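Local coordinates for T cell receptor mu chain (Monodelphis domestica, PDB 7L15), which forms the mu subunit of the marsupial gamma-mu T cell receptor, pairing with a gamma chain in a complex that probably recognises antigen, at residues Gln175-Ala180 against Tyr187-Ile192; Leu32-Gln37 against Ile88-Glu93. All blocks are in the same frame, centred on the assembly; numbering follows the deposited sequence.

Contact 1 of 2, residues Gln175-Ala180 against Tyr187-Ile192; sequences QSLSLA and YSAIHI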
ATOM      1  N   GLN A 175       2.884 -10.510 -23.260  1.00 61.80           N
ATOM      2  CA  GLN A 175       3.032 -11.345 -22.070  1.00 58.37           C
ATOM      3  C   GLN A 175       3.607 -10.543 -20.912  1.00 56.04           C
ATOM      4  O   GLN A 175       4.455  -9.670 -21.117  1.00 55.47           O
ATOM      5  CB  GLN A 175       3.951 -12.532 -22.356  1.00 63.20           C
ATOM      6  CG  GLN A 175       3.357 -13.583 -23.255  1.00 65.21           C
ATOM      7  CD  GLN A 175       4.335 -14.704 -23.552  1.00 56.95           C
ATOM      8  OE1 GLN A 175       4.848 -15.369 -22.639  1.00 48.10           O
ATOM      9  NE2 GLN A 175       4.602 -14.921 -24.831  1.00 57.94           N
ATOM     10  N   SER A 176       3.156 -10.859 -19.689  1.00 55.84           N
ATOM     11  CA  SER A 176       3.634 -10.211 -18.466  1.00 55.33           C
ATOM     12  C   SER A 176       3.230 -11.030 -17.235  1.00 55.50           C
ATOM     13  O   SER A 176       2.116 -11.555 -17.166  1.00 47.33           O
ATOM     14  CB  SER A 176       3.096  -8.785 -18.338  1.00 54.87           C
ATOM     15  OG  SER A 176       1.688  -8.807 -18.289  1.00 68.99           O
ATOM     16  N   LEU A 177       4.124 -11.076 -16.246  1.00 55.92           N
ATOM     17  CA  LEU A 177       4.047 -12.008 -15.129  1.00 52.08           C
ATOM     18  C   LEU A 177       3.869 -11.266 -13.812  1.00 45.05           C
ATOM     19  O   LEU A 177       4.633 -10.345 -13.509  1.00 40.59           O
ATOM     20  CB  LEU A 177       5.321 -12.851 -15.057  1.00 50.52           C
ATOM     21  CG  LEU A 177       5.434 -13.775 -13.847  1.00 53.01           C
ATOM     22  CD1 LEU A 177       4.461 -14.924 -13.977  1.00 49.64           C
ATOM     23  CD2 LEU A 177       6.842 -14.281 -13.741  1.00 55.07           C
ATOM     24  N   SER A 178       2.898 -11.695 -13.011  1.00 37.54           N
ATOM     25  CA  SER A 178       2.692 -11.163 -11.665  1.00 41.82           C
ATOM     26  C   SER A 178       2.823 -12.296 -10.660  1.00 44.14           C
ATOM     27  O   SER A 178       2.261 -13.378 -10.850  1.00 46.09           O
ATOM     28  CB  SER A 178       1.320 -10.505 -11.514  1.00 42.71           C
ATOM     29  OG  SER A 178       1.067  -9.563 -12.544  1.00 43.58           O
ATOM     30  N   LEU A 179       3.553 -12.040  -9.585  1.00 40.08           N
ATOM     31  CA  LEU A 179       3.905 -13.079  -8.635  1.00 42.55           C
ATOM     32  C   LEU A 179       3.695 -12.521  -7.245  1.00 35.30           C
ATOM     33  O   LEU A 179       4.037 -11.366  -6.994  1.00 47.19           O
ATOM     34  CB  LEU A 179       5.370 -13.510  -8.833  1.00 45.83           C
ATOM     35  CG  LEU A 179       5.930 -14.620  -7.954  1.00 53.45           C
ATOM     36  CD1 LEU A 179       6.670 -15.633  -8.807  1.00 57.08           C
ATOM     37  CD2 LEU A 179       6.866 -14.020  -6.932  1.00 53.13           C
ATOM     38  N   ALA A 180       3.125 -13.322  -6.348  1.00 35.85           N
ATOM     39  CA  ALA A 180       2.891 -12.834  -4.990  1.00 37.18           C
ATOM     40  C   ALA A 180       2.907 -13.988  -4.005  1.00 39.66           C
ATOM     41  O   ALA A 180       2.504 -15.107  -4.348  1.00 38.24           O
ATOM     42  CB  ALA A 180       1.550 -12.092  -4.869  1.00 32.06           C
ATOM     43  N   TYR A 187       4.153 -19.362  -3.060  1.00 30.96           N
ATOM     44  CA  TYR A 187       3.888 -18.348  -4.060  1.00 40.14           C
ATOM     45  C   TYR A 187       2.858 -18.859  -5.052  1.00 42.38           C
ATOM     46  O   TYR A 187       2.730 -20.062  -5.280  1.00 41.13           O
ATOM     47  CB  TYR A 187       5.167 -17.952  -4.811  1.00 40.38           C
ATOM     48  CG  TYR A 187       6.165 -17.262  -3.916  1.00 40.38           C
ATOM     49  CD1 TYR A 187       7.060 -17.997  -3.121  1.00 37.77           C
ATOM     50  CD2 TYR A 187       6.199 -15.892  -3.845  1.00 31.48           C
ATOM     51  CE1 TYR A 187       7.969 -17.358  -2.318  1.00 39.44           C
ATOM     52  CE2 TYR A 187       7.102 -15.240  -3.030  1.00 40.77           C
ATOM     53  CZ  TYR A 187       7.983 -15.973  -2.275  1.00 41.02           C
ATOM     54  OH  TYR A 187       8.875 -15.310  -1.472  1.00 43.51           O
ATOM     55  N   SER A 188       2.124 -17.921  -5.634  1.00 34.49           N
ATOM     56  CA  SER A 188       1.292 -18.190  -6.786  1.00 32.98           C
ATOM     57  C   SER A 188       1.492 -17.020  -7.745  1.00 37.61           C
ATOM     58  O   SER A 188       2.059 -15.987  -7.389  1.00 40.51           O
ATOM     59  CB  SER A 188      -0.183 -18.422  -6.384  1.00 34.54           C
ATOM     60  OG  SER A 188      -0.874 -17.208  -6.173  1.00 51.58           O
ATOM     61  N   ALA A 189       1.087 -17.207  -8.988  1.00 32.94           N
ATOM     62  CA  ALA A 189       1.458 -16.229  -9.988  1.00 37.82           C
ATOM     63  C   ALA A 189       0.476 -16.328 -11.132  1.00 39.86           C
ATOM     64  O   ALA A 189      -0.169 -17.363 -11.338  1.00 38.10           O
ATOM     65  CB  ALA A 189       2.900 -16.444 -10.480  1.00 37.60           C
ATOM     66  N   ILE A 190       0.357 -15.222 -11.854  1.00 39.84           N
ATOM     67  CA  ILE A 190      -0.487 -15.117 -13.030  1.00 38.99           C
ATOM     68  C   ILE A 190       0.348 -14.518 -14.139  1.00 46.47           C
ATOM     69  O   ILE A 190       0.979 -13.474 -13.944  1.00 41.66           O
ATOM     70  CB  ILE A 190      -1.740 -14.258 -12.774  1.00 45.02           C
ATOM     71  CG1 ILE A 190      -2.686 -15.003 -11.842  1.00 50.87           C
ATOM     72  CG2 ILE A 190      -2.442 -13.937 -14.093  1.00 40.81           C
ATOM     73  CD1 ILE A 190      -3.869 -14.253 -11.555  1.00 67.44           C
ATOM     74  N   HIS A 191       0.357 -15.182 -15.293  1.00 39.42           N
ATOM     75  CA  HIS A 191       1.020 -14.712 -16.499  1.00 40.45           C
ATOM     76  C   HIS A 191      -0.063 -14.382 -17.525  1.00 47.21           C
ATOM     77  O   HIS A 191      -0.842 -15.263 -17.905  1.00 41.72           O
ATOM     78  CB  HIS A 191       1.974 -15.793 -17.011  1.00 44.27           C
ATOM     79  CG  HIS A 191       2.942 -15.331 -18.057  1.00 51.10           C
ATOM     80  ND1 HIS A 191       3.860 -14.329 -17.833  1.00 52.08           N
ATOM     81  CD2 HIS A 191       3.167 -15.771 -19.317  1.00 52.63           C
ATOM     82  CE1 HIS A 191       4.592 -14.153 -18.916  1.00 51.04           C
ATOM     83  NE2 HIS A 191       4.194 -15.018 -19.832  1.00 52.30           N
ATOM     84  N   ILE A 192      -0.108 -13.127 -17.974  1.00 43.01           N
ATOM     85  CA  ILE A 192      -1.165 -12.628 -18.847  1.00 43.63           C
ATOM     86  C   ILE A 192      -0.631 -12.484 -20.266  1.00 47.88           C
ATOM     87  O   ILE A 192       0.520 -12.081 -20.464  1.00 51.83           O
ATOM     88  CB  ILE A 192      -1.705 -11.287 -18.323  1.00 49.88           C
ATOM     89  CG1 ILE A 192      -2.407 -11.496 -16.980  1.00 51.05           C
ATOM     90  CG2 ILE A 192      -2.642 -10.661 -19.324  1.00 52.73           C
ATOM     91  CD1 ILE A 192      -3.711 -12.202 -17.088  1.00 50.49           C
TER
HETATM   92  O   HOH W   1       0.429 -10.354 -14.848  1.00 50.18           O
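Strands 175-181 and 187-194 form a beta hairpin at the margin of a four-stranded sheet in the C1-set immunoglobulin domain, where they correspond to strands D and E of the ABED sheet. Backbone bonding is antiparallel: the hydrogen-bonded pairs Ser-176 with Ile-192, Ser-178 with Ile-190 and Ala-180 with Ser-188 each make two N-H to O bonds. The Ile-192 N to Ser-176 O bond is short, at 2.8 Å, and nearly straight.

One polar side-chain bond crosses on the face of Leu-177, Leu-179, Ala-189 and His-191. CG anti to the backbone N (chi1 -167°) places the His-191 imidazole beside Gln-175, and His-191 NE2 donates to a lone pair of Gln-175 OE1 at 2.9 Å, along a line of 165° at the hydrogen. The acceptor lies in the ring plane, while the amide stands almost perpendicular to it (85°). Gln-175 OE1 also accepts from Leu-165 N, and Gln-175 NE2 donates to Ile-172 O, so neighbours on both ends fix the rotation of the amide.

Van der Waals contacts share this inward face, which packs against Val-163 of the opposing sheet, with Phe-156 of the adjacent strand 148-156 touching Leu-179, Tyr-187 and Ala-189. Leu-177 CB meets the imidazole edge, 3.5 Å from His-191 ND1, and Leu-177 CD1 lies 4.1 Å from Ala-189 CB. Nearer the turn, Leu-179 CD2 approaches Tyr-187 CD2 obliquely at 3.7 Å.

The other face, with Ser-178, Ala-180, Ser-188 and Ile-190, meets the T cell receptor gamma chain; Ser-188 OG is hydrogen-bonded to NE1 of Trp-189 of that chain. On this side a water donates to Ser-176 O at 3.1 Å and to Ile-190 O at 3.3 Å, and lies 2.5 Å from Ser-178 OG.

Contact 2 of 2, residues Leu32-Gln37 against Ile88-Glu93; sequences LSLKCQ and IFLQIE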
ATOM      1  N   LEU A  32      11.999  -9.020  14.602  1.00 36.82           N
ATOM      2  CA  LEU A  32      12.547  -7.772  14.100  1.00 43.41           C
ATOM      3  C   LEU A  32      13.172  -7.002  15.260  1.00 43.59           C
ATOM      4  O   LEU A  32      12.539  -6.834  16.301  1.00 43.68           O
ATOM      5  CB  LEU A  32      11.443  -6.952  13.437  1.00 47.41           C
ATOM      6  CG  LEU A  32      11.874  -5.621  12.823  1.00 48.70           C
ATOM      7  CD1 LEU A  32      12.864  -5.886  11.698  1.00 45.42           C
ATOM      8  CD2 LEU A  32      10.662  -4.865  12.324  1.00 38.12           C
ATOM      9  N   SER A  33      14.409  -6.537  15.082  1.00 40.68           N
ATOM     10  CA  SER A  33      15.068  -5.667  16.055  1.00 42.44           C
ATOM     11  C   SER A  33      15.603  -4.432  15.344  1.00 43.46           C
ATOM     12  O   SER A  33      16.549  -4.533  14.564  1.00 43.91           O
ATOM     13  CB  SER A  33      16.212  -6.393  16.764  1.00 51.55           C
ATOM     14  OG  SER A  33      15.840  -7.712  17.102  1.00 60.22           O
ATOM     15  N   LEU A  34      15.031  -3.262  15.627  1.00 38.18           N
ATOM     16  CA  LEU A  34      15.498  -2.030  15.014  1.00 42.89           C
ATOM     17  C   LEU A  34      16.099  -1.117  16.070  1.00 51.86           C
ATOM     18  O   LEU A  34      15.731  -1.166  17.247  1.00 52.69           O
ATOM     19  CB  LEU A  34      14.366  -1.295  14.282  1.00 41.14           C
ATOM     20  CG  LEU A  34      13.652  -2.101  13.187  1.00 38.44           C
ATOM     21  CD1 LEU A  34      12.676  -1.250  12.382  1.00 30.60           C
ATOM     22  CD2 LEU A  34      14.658  -2.746  12.256  1.00 40.75           C
ATOM     23  N   LYS A  35      17.023  -0.273  15.634  1.00 45.54           N
ATOM     24  CA  LYS A  35      17.630   0.724  16.498  1.00 46.95           C
ATOM     25  C   LYS A  35      17.377   2.102  15.901  1.00 41.45           C
ATOM     26  O   LYS A  35      17.398   2.272  14.681  1.00 47.97           O
ATOM     27  CB  LYS A  35      19.143   0.473  16.672  1.00 42.13           C
ATOM     28  CG  LYS A  35      19.855   1.594  17.413  1.00 58.07           C
ATOM     29  CD  LYS A  35      21.254   1.199  17.873  1.00 61.74           C
ATOM     30  CE  LYS A  35      22.144   0.845  16.703  1.00 67.43           C
ATOM     31  NZ  LYS A  35      23.570   1.088  17.029  1.00 72.26           N
ATOM     32  N   CYS A  36      17.117   3.080  16.757  1.00 49.82           N
ATOM     33  CA  CYS A  36      17.033   4.477  16.350  1.00 44.07           C
ATOM     34  C   CYS A  36      18.031   5.273  17.183  1.00 46.50           C
ATOM     35  O   CYS A  36      17.834   5.455  18.384  1.00 43.02           O
ATOM     36  CB  CYS A  36      15.622   5.017  16.521  1.00 48.96           C
ATOM     37  SG  CYS A  36      15.460   6.837  16.204  1.00 54.51           S
ATOM     38  N   GLN A  37      19.096   5.745  16.538  1.00 50.09           N
ATOM     39  CA  GLN A  37      20.095   6.600  17.163  1.00 55.02           C
ATOM     40  C   GLN A  37      19.616   8.047  17.123  1.00 60.41           C
ATOM     41  O   GLN A  37      19.349   8.580  16.038  1.00 52.45           O
ATOM     42  CB  GLN A  37      21.423   6.459  16.425  1.00 54.90           C
ATOM     43  CG  GLN A  37      22.511   7.358  16.972  1.00 57.17           C
ATOM     44  CD  GLN A  37      23.020   6.875  18.299  1.00 61.30           C
ATOM     45  OE1 GLN A  37      23.710   5.859  18.367  1.00 72.25           O
ATOM     46  NE2 GLN A  37      22.662   7.578  19.371  1.00 56.47           N
ATOM     47  N   ILE A  88      16.780   4.380  21.096  1.00 43.91           N
ATOM     48  CA  ILE A  88      15.620   3.552  21.414  1.00 50.57           C
ATOM     49  C   ILE A  88      15.549   2.419  20.406  1.00 52.50           C
ATOM     50  O   ILE A  88      16.031   2.531  19.277  1.00 52.46           O
ATOM     51  CB  ILE A  88      14.270   4.301  21.431  1.00 51.98           C
ATOM     52  CG1 ILE A  88      13.752   4.548  20.008  1.00 52.19           C
ATOM     53  CG2 ILE A  88      14.382   5.580  22.214  1.00 58.69           C
ATOM     54  CD1 ILE A  88      12.250   4.738  19.950  1.00 51.24           C
ATOM     55  N   PHE A  89      14.928   1.323  20.831  1.00 48.83           N
ATOM     56  CA  PHE A  89      14.871   0.096  20.055  1.00 45.31           C
ATOM     57  C   PHE A  89      13.431  -0.326  19.830  1.00 50.26           C
ATOM     58  O   PHE A  89      12.525   0.059  20.574  1.00 46.88           O
ATOM     59  CB  PHE A  89      15.634  -1.021  20.740  1.00 42.36           C
ATOM     60  CG  PHE A  89      17.026  -0.638  21.100  1.00 54.44           C
ATOM     61  CD1 PHE A  89      17.289   0.023  22.299  1.00 57.62           C
ATOM     62  CD2 PHE A  89      18.076  -0.897  20.228  1.00 50.41           C
ATOM     63  CE1 PHE A  89      18.574   0.404  22.628  1.00 55.61           C
ATOM     64  CE2 PHE A  89      19.372  -0.515  20.547  1.00 54.94           C
ATOM     65  CZ  PHE A  89      19.623   0.133  21.752  1.00 59.36           C
ATOM     66  N   LEU A  90      13.236  -1.096  18.767  1.00 43.12           N
ATOM     67  CA  LEU A  90      11.959  -1.708  18.456  1.00 46.36           C
ATOM     68  C   LEU A  90      12.155  -3.211  18.385  1.00 44.34           C
ATOM     69  O   LEU A  90      13.157  -3.695  17.849  1.00 43.40           O
ATOM     70  CB  LEU A  90      11.401  -1.177  17.136  1.00 40.65           C
ATOM     71  CG  LEU A  90      10.199  -1.901  16.534  1.00 43.04           C
ATOM     72  CD1 LEU A  90       8.981  -1.621  17.353  1.00 47.57           C
ATOM     73  CD2 LEU A  90       9.949  -1.464  15.090  1.00 43.78           C
ATOM     74  N   GLN A  91      11.213  -3.958  18.935  1.00 41.36           N
ATOM     75  CA  GLN A  91      11.243  -5.400  18.776  1.00 40.81           C
ATOM     76  C   GLN A  91       9.869  -5.894  18.375  1.00 40.70           C
ATOM     77  O   GLN A  91       8.878  -5.572  19.031  1.00 43.70           O
ATOM     78  CB  GLN A  91      11.695  -6.110  20.044  1.00 43.80           C
ATOM     79  CG  GLN A  91      11.519  -7.604  19.905  1.00 51.95           C
ATOM     80  CD  GLN A  91      11.986  -8.382  21.117  1.00 64.08           C
ATOM     81  OE1 GLN A  91      13.184  -8.652  21.268  1.00 61.12           O
ATOM     82  NE2 GLN A  91      11.040  -8.760  21.984  1.00 55.20           N
ATOM     83  N   ILE A  92       9.811  -6.659  17.286  1.00 42.05           N
ATOM     84  CA  ILE A  92       8.573  -7.252  16.821  1.00 42.03           C
ATOM     85  C   ILE A  92       8.840  -8.729  16.615  1.00 46.56           C
ATOM     86  O   ILE A  92       9.588  -9.119  15.704  1.00 41.82           O
ATOM     87  CB  ILE A  92       8.041  -6.606  15.539  1.00 47.70           C
ATOM     88  CG1 ILE A  92       7.745  -5.132  15.781  1.00 45.77           C
ATOM     89  CG2 ILE A  92       6.744  -7.278  15.119  1.00 45.31           C
ATOM     90  CD1 ILE A  92       7.052  -4.451  14.604  1.00 39.51           C
ATOM     91  N   GLU A  93       8.251  -9.547  17.467  1.00 46.50           N
ATOM     92  CA  GLU A  93       8.387 -10.982  17.345  1.00 50.31           C
ATOM     93  C   GLU A  93       7.391 -11.498  16.336  1.00 49.80           C
ATOM     94  O   GLU A  93       6.374 -10.857  16.054  1.00 54.26           O
ATOM     95  CB  GLU A  93       8.152 -11.658  18.687  1.00 55.00           C
ATOM     96  CG  GLU A  93       9.035 -11.108  19.762  1.00 64.53           C
ATOM     97  CD  GLU A  93       9.280 -12.107  20.852  1.00 73.59           C
ATOM     98  OE1 GLU A  93       8.898 -11.813  21.998  1.00 73.08           O
ATOM     99  OE2 GLU A  93       9.842 -13.190  20.558  1.00 81.38           O
TER
HETATM  100  O   HOH W   2      15.023  -7.317  20.003  1.00 47.83           O
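Leu-32 O is held twice from strand 87-92: Ile-92 N donates to one of its lone pairs at 2.9 Å, in the carbonyl plane, and the CA-H of Gln-91 adds a weaker contact, with Gln-91 CA 3.1 Å from Leu-32 O. Leu-90 O repeats the scheme, taking Leu-34 N at 2.9 Å on a lone pair and facing Ser-33 CA at 3.3 Å. The six N-H to O bonds of the pairs Leu-32 with Ile-92, Leu-34 with Leu-90 and Cys-36 with Ile-88 join strands B and E of the V-set immunoglobulin domain.

Inward, these three pairs form an apolar row. Leu-34 and Leu-90 run side by side in the same direction, Leu-34 CD1 touching Leu-90 CD2 at 3.8 Å, although their CG atoms take different positions: anti to the carbonyl carbon in Leu-34, anti to the backbone N in Leu-90. Cys-36 SG, anti to its own N (chi1 174°), is bonded to Cys-105 SG in the disulfide that ties the two sheets of this fold.

Outward, the aliphatic part of Lys-35 lies alongside Phe-89, with Lys-35 CD 3.7 Å from Phe-89 CE2, before the chain bends at chi3 (61°) so that NZ leads off from the neighbouring strand. Farther along, a water bridges Ser-33 OG, at 3.0 Å, and Gln-91 OE1, to which it donates at 2.6 Å.

The pair lies between strand 17-27, bonded to strand 32-39, and strand 77-82, bonded to strand 87-92. Trp-50 of strand 48-53 covers Cys-36, Ile-88 and Leu-90, while Tyr-103 of strand 101-109 meets Leu-32, Leu-34, Leu-90 and Ile-92.

The two contacts belong to different immunoglobulin domains and share no strand or sheet. Contact 2 comes first along the chain, in the V-set domain, and is complete before contact 1 opens in the C1-set domain. Their centres are 34 Å apart on opposite sides of the chain's centre, and their nearest atoms are about 17 Å apart. Contact 1 is a hairpin of consecutive strands, whereas contact 2 joins segments with 50 residues between them, as expected for B and E of an immunoglobulin sandwich. Contact 1 also meets the gamma chain; contact 2 touches no other chain of the assembly and contributes one face to the core of the variable domain.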